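Local coordinates for protein bottromycin amidohydrolase (Streptomyces purpureus, PDB 6I5S) that acts as a thiazoline-specific amidohydrolase that binds zinc and is the gatekeeper of bottromycin biosynthesis, probably cleaving an amide bond of the peptide precursor, at residues V100-G105 with V354-S359; G110-R115 with R399-F404; L125-H130 with P138-T143. All coordinates share one frame; numbering follows the deposited sequence.

Interaction 1 (V100-G105 with V354-S359); sequences VSDLVG and VVAGPS
Gly105 and Gly357 bring a helix and a loop together almost backbone to backbone, their CA atoms 4.5 Å apart. Two C-H...O contacts hold the approach. Gly105 CA points at Ala356 O over 3.5 Å, with an angle of 139° at the hydrogen. In the reverse direction, Gly357 CA lies 3.3 Å from Gly105 O, at a more bent 121°. Each glycine offers only a CA to the facing carbonyl, and that absence of a side chain is what permits so close a passage. Gly357 also turns the loop through backbone angles suited to glycine on the way into helix 358-369.

The apolar share is small and belongs to Ala356. Ala356 CB points at the helix, 3.9 Å from Asp102 CB and 3.8 Å from Asp102 O.

Polar groups are satisfied around this patch, not across it. With CG beside its own backbone N (chi1 -54°), Asp102 carries its carboxylate back toward the start of the helix; OD2 accepts from Ser98 N, ahead of the helix, while OD1 forms a salt bridge with the distant Arg300. Gly105 O, besides its C-H contact, accepts from His109 ND1. In the loop, Val355 O takes two donors from one residue: Ser359 N, at 3.0 Å, and Ser359 OG, at 2.8 Å from Val355 O and well above the carbonyl plane. This double grip fixes the turn entering the helix. Arg441 of helix 431-444 packs beside both segments, on Ser101, Val104 and Val355.

The helix follows the strand that carries the zinc ligand His94 and leads into His96, and the loop follows the ligand Asp348; their meeting is consistent with closure between the first and last units of an amidohydrolase-type (beta/alpha)8 barrel.

Interaction 2 (G110-R115 with R399-F404); sequences GVTAYR and RADLVF
The carboxylate of Asp401, whose CB lies 3.6 Å from Thr112 OG1, meets the guanidinium of Arg399 edge-on. Arg399 NE donates to Asp401 OD2 in a 2.6 Å salt bridge, with an N-H...O angle of 157°. The bond reaches the syn side of OD2, somewhat out of the carboxylate plane, yet nearly in the guanidinium plane.

Across the contact the same carboxylate works through water. One water donates to Thr112 O and to Asp401 OD1, each at 3.0 Å; a second donates to Asp401 OD2 at 2.8 Å and is hydrogen-bonded to Thr112 OG1. At chi1 57°, Thr112 holds OG1 between its backbone N and carbonyl carbon, turned toward Asp401 and the second water; the carbonyl has its own water. OD1 is further held by Asp425 N.

Farther along, the contact becomes one of a methyl group against the main chain: Val403 CG2 lies 3.6 Å from Gly110 O. Gly110 is the C-prime residue of the Schellman motif ending helix 100-108, and its positive phi starts the turn into strand 111-116. Strand 84-95 pairs with both strands 111-116 and 402-405, leaving these two segments joined mainly by side chains and solvent.

Gripped by an arginine, a backbone N-H and two waters, the buried Asp401 probably remains ionised, and hydration supplies the link that direct bonding between the segments does not.

Interaction 3 (L125-H130 with P138-T143); sequences LAAGVH and PRPWVT
Ala127 on the helix and Pro140 on the strand are the residues whose CA atoms come nearest, 6.0 Å apart. The helical segment keeps its regular bonding, His130 N to Ala126 O and Val129 N to Leu125 O, while residues 139-142 are extended. Alanine, proline, histidine and arginine side chains fill the gap between them.

At one end the filling is purely apolar. Ala127 CB touches Pro140 CG at 3.7 Å, and Pro140 CD leans on Ala127 CA at 3.9 Å, so the CG-CD edge of the proline ring meets both the methyl group and the main chain of Ala127.

At the other end His130 and Arg139 cross at about a right angle. Arg139 CD sits over one face of the His130 imidazole in a CH-pi contact, 3.6 Å from the ring centroid and 16° off the normal. The bend at chi2 (70°) folds the arginine over the ring, and the guanidinium then stands steeply to it, the two planes 70° apart. His130 ND1 lies near the guanidinium plane, at its edge, 3.2 Å from Arg139 NH1. His130 CD2 also comes obliquely to 3.8 Å from Pro138 C, bringing the imidazole onto the main chain just before the strand. Arg131 and Arg399 place further positive charge close to Arg139.

Helix 121-132 is the connection of a beta-alpha-beta crossover between the parallel strands 111-116 and 139-142. Pro138 and Pro140 both touch Tyr114 of the first strand, Pro138 also reaches Leu103 and Leu107 of helix 100-108, and Val142 meets His123 and Leu124 near the start of the connecting helix.

The three contacts lie close together, their centres about 13 to 16 Å apart, around strand 111-116. Along the chain, the first segments of interactions 1 and 2 come in succession, interaction 3 follows as a local unit, and the distant partners 354-359 and 399-404 return last, so interactions 1 and 2 cross. Leu103 CD2 of helix 100-108 packs on Tyr114 OH at 3.7 Å and on Pro138 CD at 3.8 Å, tying all three together. Strands 111-116 and 139-142 are neighbours in one sheet, with Tyr114 O 2.9 Å from Trp141 N. Interactions 1 and 2 thus each join the early chain to a late segment, consistent with a closed amidohydrolase-type barrel.

Interaction 1 (V100-G105 with V354-S359)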
ATOM      1  N   VAL A 100      -4.434 -13.836  -5.322  1.00 28.39           N
ATOM      2  CA  VAL A 100      -4.667 -13.114  -6.572  1.00 25.78           C
ATOM      3  C   VAL A 100      -5.840 -12.139  -6.455  1.00 27.94           C
ATOM      4  O   VAL A 100      -5.862 -11.119  -7.151  1.00 27.88           O
ATOM      5  CB  VAL A 100      -4.877 -14.125  -7.717  1.00 29.05           C
ATOM      6  CG1 VAL A 100      -6.093 -14.981  -7.454  1.00 29.10           C
ATOM      7  CG2 VAL A 100      -5.010 -13.408  -9.046  1.00 32.04           C
ATOM      8  N   SER A 101      -6.794 -12.396  -5.553  1.00 25.32           N
ATOM      9  CA  SER A 101      -7.861 -11.425  -5.295  1.00 27.27           C
ATOM     10  C   SER A 101      -7.291 -10.068  -4.909  1.00 26.57           C
ATOM     11  O   SER A 101      -7.783  -9.024  -5.342  1.00 29.21           O
ATOM     12  CB  SER A 101      -8.777 -11.978  -4.212  1.00 38.97           C
ATOM     13  OG  SER A 101      -9.730 -11.007  -3.839  1.00 48.08           O
ATOM     14  N   ASP A 102      -6.288 -10.053  -4.028  1.00 29.21           N
ATOM     15  CA  ASP A 102      -5.647  -8.800  -3.643  1.00 27.89           C
ATOM     16  C   ASP A 102      -4.997  -8.112  -4.836  1.00 28.64           C
ATOM     17  O   ASP A 102      -5.037  -6.884  -4.945  1.00 27.85           O
ATOM     18  CB  ASP A 102      -4.581  -9.056  -2.575  1.00 24.68           C
ATOM     19  CG  ASP A 102      -5.095  -9.813  -1.373  1.00 34.19           C
ATOM     20  OD1 ASP A 102      -6.314  -9.796  -1.108  1.00 34.34           O
ATOM     21  OD2 ASP A 102      -4.267 -10.397  -0.609  1.00 32.27           O
ATOM     22  N   LEU A 103      -4.318  -8.877  -5.698  1.00 25.78           N
ATOM     23  CA  LEU A 103      -3.632  -8.284  -6.835  1.00 28.79           C
ATOM     24  C   LEU A 103      -4.628  -7.589  -7.761  1.00 26.71           C
ATOM     25  O   LEU A 103      -4.387  -6.472  -8.237  1.00 27.46           O
ATOM     26  CB  LEU A 103      -2.843  -9.376  -7.579  1.00 28.52           C
ATOM     27  CG  LEU A 103      -1.648 -10.019  -6.813  1.00 27.53           C
ATOM     28  CD1 LEU A 103      -1.106 -11.176  -7.617  1.00 32.55           C
ATOM     29  CD2 LEU A 103      -0.578  -8.995  -6.571  1.00 29.82           C
ATOM     30  N   VAL A 104      -5.772  -8.226  -7.998  1.00 27.80           N
ATOM     31  CA  VAL A 104      -6.801  -7.632  -8.849  1.00 28.11           C
ATOM     32  C   VAL A 104      -7.402  -6.395  -8.210  1.00 26.58           C
ATOM     33  O   VAL A 104      -7.586  -5.372  -8.878  1.00 28.65           O
ATOM     34  CB  VAL A 104      -7.878  -8.684  -9.201  1.00 29.26           C
ATOM     35  CG1 VAL A 104      -9.053  -7.970  -9.918  1.00 27.70           C
ATOM     36  CG2 VAL A 104      -7.290  -9.821 -10.086  1.00 28.62           C
ATOM     37  N   GLY A 105      -7.682  -6.450  -6.898  1.00 26.76           N
ATOM     38  CA  GLY A 105      -8.197  -5.280  -6.194  1.00 26.72           C
ATOM     39  C   GLY A 105      -7.278  -4.083  -6.307  1.00 30.16           C
ATOM     40  O   GLY A 105      -7.725  -2.965  -6.592  1.00 25.83           O
ATOM     41  N   VAL A 354     -10.053  -4.263   5.885  1.00 28.10           N
ATOM     42  CA  VAL A 354      -9.151  -3.445   5.073  1.00 24.76           C
ATOM     43  C   VAL A 354      -8.957  -4.187   3.755  1.00 26.55           C
ATOM     44  O   VAL A 354      -8.185  -5.143   3.699  1.00 27.90           O
ATOM     45  CB  VAL A 354      -7.841  -3.174   5.780  1.00 25.22           C
ATOM     46  CG1 VAL A 354      -7.035  -2.168   4.971  1.00 26.99           C
ATOM     47  CG2 VAL A 354      -8.115  -2.647   7.205  1.00 28.56           C
ATOM     48  N   VAL A 355      -9.698  -3.777   2.724  1.00 25.32           N
ATOM     49  CA  VAL A 355      -9.795  -4.534   1.475  1.00 24.30           C
ATOM     50  C   VAL A 355      -8.778  -3.981   0.494  1.00 27.25           C
ATOM     51  O   VAL A 355      -8.804  -2.791   0.172  1.00 25.47           O
ATOM     52  CB  VAL A 355     -11.210  -4.458   0.883  1.00 28.22           C
ATOM     53  CG1 VAL A 355     -11.307  -5.231  -0.483  1.00 30.80           C
ATOM     54  CG2 VAL A 355     -12.245  -5.032   1.852  1.00 31.71           C
ATOM     55  N   ALA A 356      -7.901  -4.859  -0.013  1.00 27.50           N
ATOM     56  CA  ALA A 356      -6.916  -4.448  -1.018  1.00 25.51           C
ATOM     57  C   ALA A 356      -7.592  -3.737  -2.201  1.00 22.98           C
ATOM     58  O   ALA A 356      -8.454  -4.298  -2.883  1.00 27.12           O
ATOM     59  CB  ALA A 356      -6.126  -5.675  -1.533  1.00 28.05           C
ATOM     60  N   GLY A 357      -7.150  -2.521  -2.476  1.00 27.36           N
ATOM     61  CA  GLY A 357      -7.746  -1.717  -3.516  1.00 24.24           C
ATOM     62  C   GLY A 357      -8.525  -0.532  -2.956  1.00 23.52           C
ATOM     63  O   GLY A 357      -8.023   0.606  -2.881  1.00 29.69           O
ATOM     64  N   PRO A 358      -9.765  -0.762  -2.525  1.00 25.13           N
ATOM     65  CA  PRO A 358     -10.530   0.372  -1.958  1.00 25.49           C
ATOM     66  C   PRO A 358      -9.872   0.986  -0.740  1.00 25.20           C
ATOM     67  O   PRO A 358      -9.968   2.198  -0.556  1.00 26.06           O
ATOM     68  CB  PRO A 358     -11.888  -0.255  -1.599  1.00 30.81           C
ATOM     69  CG  PRO A 358     -11.926  -1.553  -2.305  1.00 32.61           C
ATOM     70  CD  PRO A 358     -10.543  -2.004  -2.537  1.00 25.63           C
ATOM     71  N   SER A 359      -9.188   0.179   0.076  1.00 25.79           N
ATOM     72  CA  SER A 359      -8.553   0.687   1.299  1.00 25.15           C
ATOM     73  C   SER A 359      -7.472   1.716   0.977  1.00 26.95           C
ATOM     74  O   SER A 359      -7.174   2.603   1.810  1.00 28.78           O
ATOM     75  CB  SER A 359      -7.950  -0.462   2.119  1.00 29.35           C
ATOM     76  OG  SER A 359      -6.941  -1.174   1.425  1.00 26.94           O
TER

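Interaction 2 (G110-R115 with R399-F404)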
ATOM      1  N   GLY A 110      -5.974   1.415  -9.424  1.00 25.38           N
ATOM      2  CA  GLY A 110      -4.864   2.211  -9.922  1.00 28.39           C
ATOM      3  C   GLY A 110      -3.542   1.939  -9.244  1.00 25.82           C
ATOM      4  O   GLY A 110      -2.573   2.672  -9.463  1.00 24.54           O
ATOM      5  N   VAL A 111      -3.502   0.935  -8.390  1.00 25.35           N
ATOM      6  CA  VAL A 111      -2.289   0.586  -7.644  1.00 26.10           C
ATOM      7  C   VAL A 111      -1.489  -0.397  -8.495  1.00 24.83           C
ATOM      8  O   VAL A 111      -1.889  -1.562  -8.677  1.00 26.42           O
ATOM      9  CB  VAL A 111      -2.623  -0.016  -6.288  1.00 24.63           C
ATOM     10  CG1 VAL A 111      -1.298  -0.401  -5.580  1.00 24.86           C
ATOM     11  CG2 VAL A 111      -3.401   0.938  -5.403  1.00 28.40           C
ATOM     12  N   THR A 112      -0.362   0.072  -9.006  1.00 25.03           N
ATOM     13  CA  THR A 112       0.471  -0.688  -9.902  1.00 25.07           C
ATOM     14  C   THR A 112       1.748  -1.214  -9.257  1.00 24.58           C
ATOM     15  O   THR A 112       2.540  -1.858  -9.949  1.00 25.15           O
ATOM     16  CB  THR A 112       0.837   0.158 -11.147  1.00 25.59           C
ATOM     17  OG1 THR A 112       1.472   1.367 -10.769  1.00 30.36           O
ATOM     18  CG2 THR A 112      -0.415   0.529 -11.959  1.00 27.50           C
ATOM     19  N   ALA A 113       1.973  -0.906  -7.980  1.00 23.94           N
ATOM     20  CA  ALA A 113       3.097  -1.429  -7.215  1.00 24.25           C
ATOM     21  C   ALA A 113       2.697  -1.429  -5.731  1.00 26.30           C
ATOM     22  O   ALA A 113       1.747  -0.757  -5.318  1.00 25.44           O
ATOM     23  CB  ALA A 113       4.354  -0.587  -7.422  1.00 28.87           C
ATOM     24  N   TYR A 114       3.351  -2.280  -4.959  1.00 24.60           N
ATOM     25  CA  TYR A 114       3.083  -2.313  -3.527  1.00 22.66           C
ATOM     26  C   TYR A 114       4.359  -2.772  -2.808  1.00 22.64           C
ATOM     27  O   TYR A 114       5.166  -3.531  -3.372  1.00 23.33           O
ATOM     28  CB  TYR A 114       1.902  -3.242  -3.207  1.00 23.33           C
ATOM     29  CG  TYR A 114       2.103  -4.722  -3.604  1.00 26.82           C
ATOM     30  CD1 TYR A 114       2.512  -5.685  -2.670  1.00 27.27           C
ATOM     31  CD2 TYR A 114       1.859  -5.147  -4.907  1.00 26.78           C
ATOM     32  CE1 TYR A 114       2.724  -7.016  -3.045  1.00 27.58           C
ATOM     33  CE2 TYR A 114       2.041  -6.502  -5.305  1.00 28.91           C
ATOM     34  CZ  TYR A 114       2.440  -7.431  -4.361  1.00 31.31           C
ATOM     35  OH  TYR A 114       2.618  -8.703  -4.715  1.00 29.28           O
ATOM     36  N   ARG A 115       4.496  -2.322  -1.560  1.00 23.53           N
ATOM     37  CA  ARG A 115       5.467  -2.888  -0.616  1.00 22.98           C
ATOM     38  C   ARG A 115       4.785  -4.016   0.145  1.00 28.70           C
ATOM     39  O   ARG A 115       3.779  -3.825   0.849  1.00 27.42           O
ATOM     40  CB  ARG A 115       6.029  -1.841   0.340  1.00 25.08           C
ATOM     41  CG  ARG A 115       6.761  -0.727  -0.355  1.00 24.02           C
ATOM     42  CD  ARG A 115       7.625   0.107   0.629  1.00 26.80           C
ATOM     43  NE  ARG A 115       6.846   0.572   1.805  1.00 26.73           N
ATOM     44  CZ  ARG A 115       7.356   1.121   2.903  1.00 26.91           C
ATOM     45  NH1 ARG A 115       6.576   1.495   3.908  1.00 27.63           N
ATOM     46  NH2 ARG A 115       8.674   1.352   3.044  1.00 25.40           N
ATOM     47  N   ARG A 399       9.040   2.722 -16.850  1.00 41.67           N
ATOM     48  CA  ARG A 399       7.950   1.789 -17.060  1.00 43.01           C
ATOM     49  C   ARG A 399       6.634   2.551 -17.147  1.00 41.85           C
ATOM     50  O   ARG A 399       6.353   3.475 -16.390  1.00 35.47           O
ATOM     51  CB  ARG A 399       7.890   0.740 -15.941  1.00 48.20           C
ATOM     52  CG  ARG A 399       6.814  -0.347 -16.158  1.00 60.72           C
ATOM     53  CD  ARG A 399       6.928  -1.565 -15.242  1.00 75.52           C
ATOM     54  NE  ARG A 399       6.927  -1.217 -13.818  1.00 56.41           N
ATOM     55  CZ  ARG A 399       7.919  -1.468 -12.971  1.00 52.42           C
ATOM     56  NH1 ARG A 399       9.006  -2.092 -13.381  1.00 44.14           N
ATOM     57  NH2 ARG A 399       7.816  -1.099 -11.704  1.00 57.54           N
ATOM     58  N   ALA A 400       5.807   2.152 -18.092  1.00 34.90           N
ATOM     59  CA  ALA A 400       4.549   2.840 -18.350  1.00 34.28           C
ATOM     60  C   ALA A 400       3.502   2.288 -17.395  1.00 36.45           C
ATOM     61  O   ALA A 400       2.673   1.436 -17.731  1.00 32.48           O
ATOM     62  CB  ALA A 400       4.155   2.672 -19.806  1.00 30.30           C
ATOM     63  N   ASP A 401       3.589   2.768 -16.163  1.00 28.97           N
ATOM     64  CA  ASP A 401       2.630   2.533 -15.103  1.00 27.74           C
ATOM     65  C   ASP A 401       1.945   3.881 -14.825  1.00 32.44           C
ATOM     66  O   ASP A 401       2.525   4.757 -14.175  1.00 28.95           O
ATOM     67  CB  ASP A 401       3.326   2.052 -13.831  1.00 28.72           C
ATOM     68  CG  ASP A 401       4.011   0.700 -13.951  1.00 39.08           C
ATOM     69  OD1 ASP A 401       3.588  -0.198 -14.725  1.00 35.37           O
ATOM     70  OD2 ASP A 401       5.025   0.521 -13.215  1.00 36.70           O
ATOM     71  N   LEU A 402       0.704   4.034 -15.256  1.00 30.98           N
ATOM     72  CA  LEU A 402       0.029   5.328 -15.230  1.00 30.12           C
ATOM     73  C   LEU A 402      -1.451   5.126 -14.979  1.00 30.93           C
ATOM     74  O   LEU A 402      -1.994   4.084 -15.332  1.00 30.45           O
ATOM     75  CB  LEU A 402       0.211   6.043 -16.564  1.00 30.80           C
ATOM     76  CG  LEU A 402       1.634   6.392 -17.002  1.00 34.40           C
ATOM     77  CD1 LEU A 402       1.639   6.910 -18.453  1.00 41.32           C
ATOM     78  CD2 LEU A 402       2.185   7.446 -16.019  1.00 29.18           C
ATOM     79  N   VAL A 403      -2.115   6.144 -14.422  1.00 27.77           N
ATOM     80  CA  VAL A 403      -3.551   6.091 -14.177  1.00 29.49           C
ATOM     81  C   VAL A 403      -4.230   7.199 -14.972  1.00 29.97           C
ATOM     82  O   VAL A 403      -3.767   8.340 -14.980  1.00 35.54           O
ATOM     83  CB  VAL A 403      -3.874   6.239 -12.687  1.00 31.53           C
ATOM     84  CG1 VAL A 403      -5.310   5.878 -12.418  1.00 31.84           C
ATOM     85  CG2 VAL A 403      -2.929   5.343 -11.848  1.00 29.58           C
ATOM     86  N   PHE A 404      -5.316   6.858 -15.644  1.00 32.88           N
ATOM     87  CA  PHE A 404      -5.986   7.728 -16.606  1.00 30.73           C
ATOM     88  C   PHE A 404      -7.386   8.103 -16.116  1.00 38.66           C
ATOM     89  O   PHE A 404      -8.120   7.240 -15.632  1.00 32.95           O
ATOM     90  CB  PHE A 404      -6.147   7.016 -17.935  1.00 32.90           C
ATOM     91  CG  PHE A 404      -4.893   6.893 -18.727  1.00 32.44           C
ATOM     92  CD1 PHE A 404      -4.763   7.578 -19.916  1.00 32.37           C
ATOM     93  CD2 PHE A 404      -3.846   6.082 -18.313  1.00 36.40           C
ATOM     94  CE1 PHE A 404      -3.619   7.455 -20.696  1.00 36.35           C
ATOM     95  CE2 PHE A 404      -2.720   5.960 -19.083  1.00 32.16           C
ATOM     96  CZ  PHE A 404      -2.594   6.657 -20.271  1.00 31.41           C
TER
HETATM   97  O   HOH W   1       3.542  -2.468 -12.718  1.00 30.09           O
HETATM   98  O   HOH W   2       4.286   1.147 -10.549  1.00 32.37           O

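Interaction 3 (L125-H130 with P138-T143)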
ATOM      1  N   LEU A 125       8.414 -14.787  -6.710  1.00 25.52           N
ATOM      2  CA  LEU A 125       7.876 -15.449  -7.907  1.00 26.26           C
ATOM      3  C   LEU A 125       6.960 -14.505  -8.668  1.00 27.16           C
ATOM      4  O   LEU A 125       7.060 -14.365  -9.901  1.00 26.16           O
ATOM      5  CB  LEU A 125       7.144 -16.738  -7.518  1.00 29.02           C
ATOM      6  CG  LEU A 125       6.590 -17.651  -8.601  1.00 26.48           C
ATOM      7  CD1 LEU A 125       5.283 -17.051  -9.168  1.00 28.50           C
ATOM      8  CD2 LEU A 125       7.583 -17.910  -9.725  1.00 26.71           C
ATOM      9  N   ALA A 126       6.072 -13.816  -7.944  1.00 24.39           N
ATOM     10  CA  ALA A 126       5.178 -12.869  -8.583  1.00 26.79           C
ATOM     11  C   ALA A 126       5.954 -11.770  -9.286  1.00 25.13           C
ATOM     12  O   ALA A 126       5.550 -11.332 -10.354  1.00 25.40           O
ATOM     13  CB  ALA A 126       4.227 -12.279  -7.530  1.00 26.72           C
ATOM     14  N   ALA A 127       7.083 -11.325  -8.698  1.00 25.07           N
ATOM     15  CA  ALA A 127       7.938 -10.342  -9.371  1.00 25.84           C
ATOM     16  C   ALA A 127       8.509 -10.930 -10.665  1.00 25.69           C
ATOM     17  O   ALA A 127       8.666 -10.215 -11.658  1.00 26.30           O
ATOM     18  CB  ALA A 127       9.091  -9.878  -8.469  1.00 26.24           C
ATOM     19  N   GLY A 128       8.809 -12.239 -10.668  1.00 25.61           N
ATOM     20  CA  GLY A 128       9.329 -12.868 -11.898  1.00 27.39           C
ATOM     21  C   GLY A 128       8.252 -12.901 -12.970  1.00 27.41           C
ATOM     22  O   GLY A 128       8.521 -12.676 -14.158  1.00 27.96           O
ATOM     23  N   VAL A 129       7.012 -13.179 -12.563  1.00 26.31           N
ATOM     24  CA  VAL A 129       5.895 -13.181 -13.515  1.00 22.70           C
ATOM     25  C   VAL A 129       5.737 -11.792 -14.114  1.00 24.48           C
ATOM     26  O   VAL A 129       5.428 -11.639 -15.302  1.00 27.22           O
ATOM     27  CB  VAL A 129       4.618 -13.650 -12.808  1.00 25.03           C
ATOM     28  CG1 VAL A 129       3.354 -13.388 -13.657  1.00 27.72           C
ATOM     29  CG2 VAL A 129       4.752 -15.097 -12.447  1.00 28.43           C
ATOM     30  N   HIS A 130       5.891 -10.760 -13.285  1.00 25.90           N
ATOM     31  CA  HIS A 130       5.855  -9.383 -13.779  1.00 26.47           C
ATOM     32  C   HIS A 130       6.974  -9.102 -14.779  1.00 28.07           C
ATOM     33  O   HIS A 130       6.748  -8.586 -15.891  1.00 27.12           O
ATOM     34  CB  HIS A 130       5.950  -8.439 -12.573  1.00 22.82           C
ATOM     35  CG  HIS A 130       5.644  -7.016 -12.907  1.00 27.04           C
ATOM     36  ND1 HIS A 130       6.495  -6.229 -13.653  1.00 28.83           N
ATOM     37  CD2 HIS A 130       4.589  -6.234 -12.586  1.00 25.99           C
ATOM     38  CE1 HIS A 130       5.970  -5.020 -13.769  1.00 27.04           C
ATOM     39  NE2 HIS A 130       4.818  -5.006 -13.140  1.00 25.81           N
ATOM     40  N   PRO A 138       0.486  -5.913 -10.310  1.00 22.16           N
ATOM     41  CA  PRO A 138       1.311  -4.841  -9.755  1.00 21.40           C
ATOM     42  C   PRO A 138       2.699  -5.382  -9.433  1.00 22.92           C
ATOM     43  O   PRO A 138       2.858  -6.566  -9.097  1.00 28.88           O
ATOM     44  CB  PRO A 138       0.583  -4.443  -8.467  1.00 26.80           C
ATOM     45  CG  PRO A 138      -0.691  -5.220  -8.441  1.00 30.68           C
ATOM     46  CD  PRO A 138      -0.531  -6.397  -9.384  1.00 27.00           C
ATOM     47  N   ARG A 139       3.674  -4.472  -9.461  1.00 24.78           N
ATOM     48  CA  ARG A 139       5.055  -4.865  -9.178  1.00 27.76           C
ATOM     49  C   ARG A 139       5.296  -4.858  -7.669  1.00 31.91           C
ATOM     50  O   ARG A 139       5.045  -3.835  -7.024  1.00 27.48           O
ATOM     51  CB  ARG A 139       5.987  -3.873  -9.863  1.00 25.65           C
ATOM     52  CG  ARG A 139       7.509  -4.155  -9.726  1.00 33.06           C
ATOM     53  CD  ARG A 139       7.920  -5.408 -10.546  1.00 64.40           C
ATOM     54  NE  ARG A 139       9.376  -5.527 -10.626  1.00 81.85           N
ATOM     55  CZ  ARG A 139      10.096  -5.532 -11.747  1.00 85.86           C
ATOM     56  NH1 ARG A 139       9.526  -5.466 -12.949  1.00 83.45           N
ATOM     57  NH2 ARG A 139      11.414  -5.620 -11.653  1.00 88.25           N
ATOM     58  N   PRO A 140       5.820  -5.945  -7.082  1.00 26.88           N
ATOM     59  CA  PRO A 140       6.101  -5.953  -5.641  1.00 24.70           C
ATOM     60  C   PRO A 140       7.484  -5.456  -5.276  1.00 27.59           C
ATOM     61  O   PRO A 140       8.460  -5.562  -6.036  1.00 27.29           O
ATOM     62  CB  PRO A 140       5.953  -7.436  -5.266  1.00 28.92           C
ATOM     63  CG  PRO A 140       6.397  -8.178  -6.539  1.00 37.70           C
ATOM     64  CD  PRO A 140       6.115  -7.253  -7.718  1.00 29.64           C
ATOM     65  N   TRP A 141       7.555  -4.935  -4.040  1.00 24.48           N
ATOM     66  CA  TRP A 141       8.802  -4.644  -3.343  1.00 23.36           C
ATOM     67  C   TRP A 141       8.725  -5.490  -2.075  1.00 25.65           C
ATOM     68  O   TRP A 141       7.767  -5.380  -1.313  1.00 25.91           O
ATOM     69  CB  TRP A 141       8.943  -3.150  -3.051  1.00 24.56           C
ATOM     70  CG  TRP A 141      10.161  -2.653  -2.380  1.00 25.05           C
ATOM     71  CD1 TRP A 141      11.232  -2.064  -2.991  1.00 28.78           C
ATOM     72  CD2 TRP A 141      10.457  -2.648  -0.982  1.00 26.07           C
ATOM     73  NE1 TRP A 141      12.159  -1.683  -2.077  1.00 27.81           N
ATOM     74  CE2 TRP A 141      11.713  -2.033  -0.832  1.00 24.90           C
ATOM     75  CE3 TRP A 141       9.796  -3.120   0.155  1.00 28.04           C
ATOM     76  CZ2 TRP A 141      12.324  -1.893   0.406  1.00 26.45           C
ATOM     77  CZ3 TRP A 141      10.385  -2.935   1.397  1.00 25.18           C
ATOM     78  CH2 TRP A 141      11.644  -2.351   1.506  1.00 29.23           C
ATOM     79  N   VAL A 142       9.679  -6.401  -1.885  1.00 23.51           N
ATOM     80  CA  VAL A 142       9.446  -7.564  -1.034  1.00 26.55           C
ATOM     81  C   VAL A 142      10.472  -7.579   0.109  1.00 29.22           C
ATOM     82  O   VAL A 142      11.678  -7.630  -0.156  1.00 26.41           O
ATOM     83  CB  VAL A 142       9.533  -8.852  -1.868  1.00 25.27           C
ATOM     84  CG1 VAL A 142       9.227 -10.047  -0.996  1.00 25.64           C
ATOM     85  CG2 VAL A 142       8.611  -8.732  -3.096  1.00 25.48           C
ATOM     86  N   THR A 143      10.008  -7.634   1.377  1.00 24.72           N
ATOM     87  CA  THR A 143      10.966  -7.846   2.457  1.00 24.17           C
ATOM     88  C   THR A 143      11.248  -9.335   2.645  1.00 26.43           C
ATOM     89  O   THR A 143      10.466 -10.197   2.227  1.00 29.38           O
ATOM     90  CB  THR A 143      10.457  -7.294   3.802  1.00 30.96           C
ATOM     91  OG1 THR A 143       9.272  -7.990   4.186  1.00 30.21           O
ATOM     92  CG2 THR A 143      10.139  -5.870   3.685  1.00 29.53           C
TER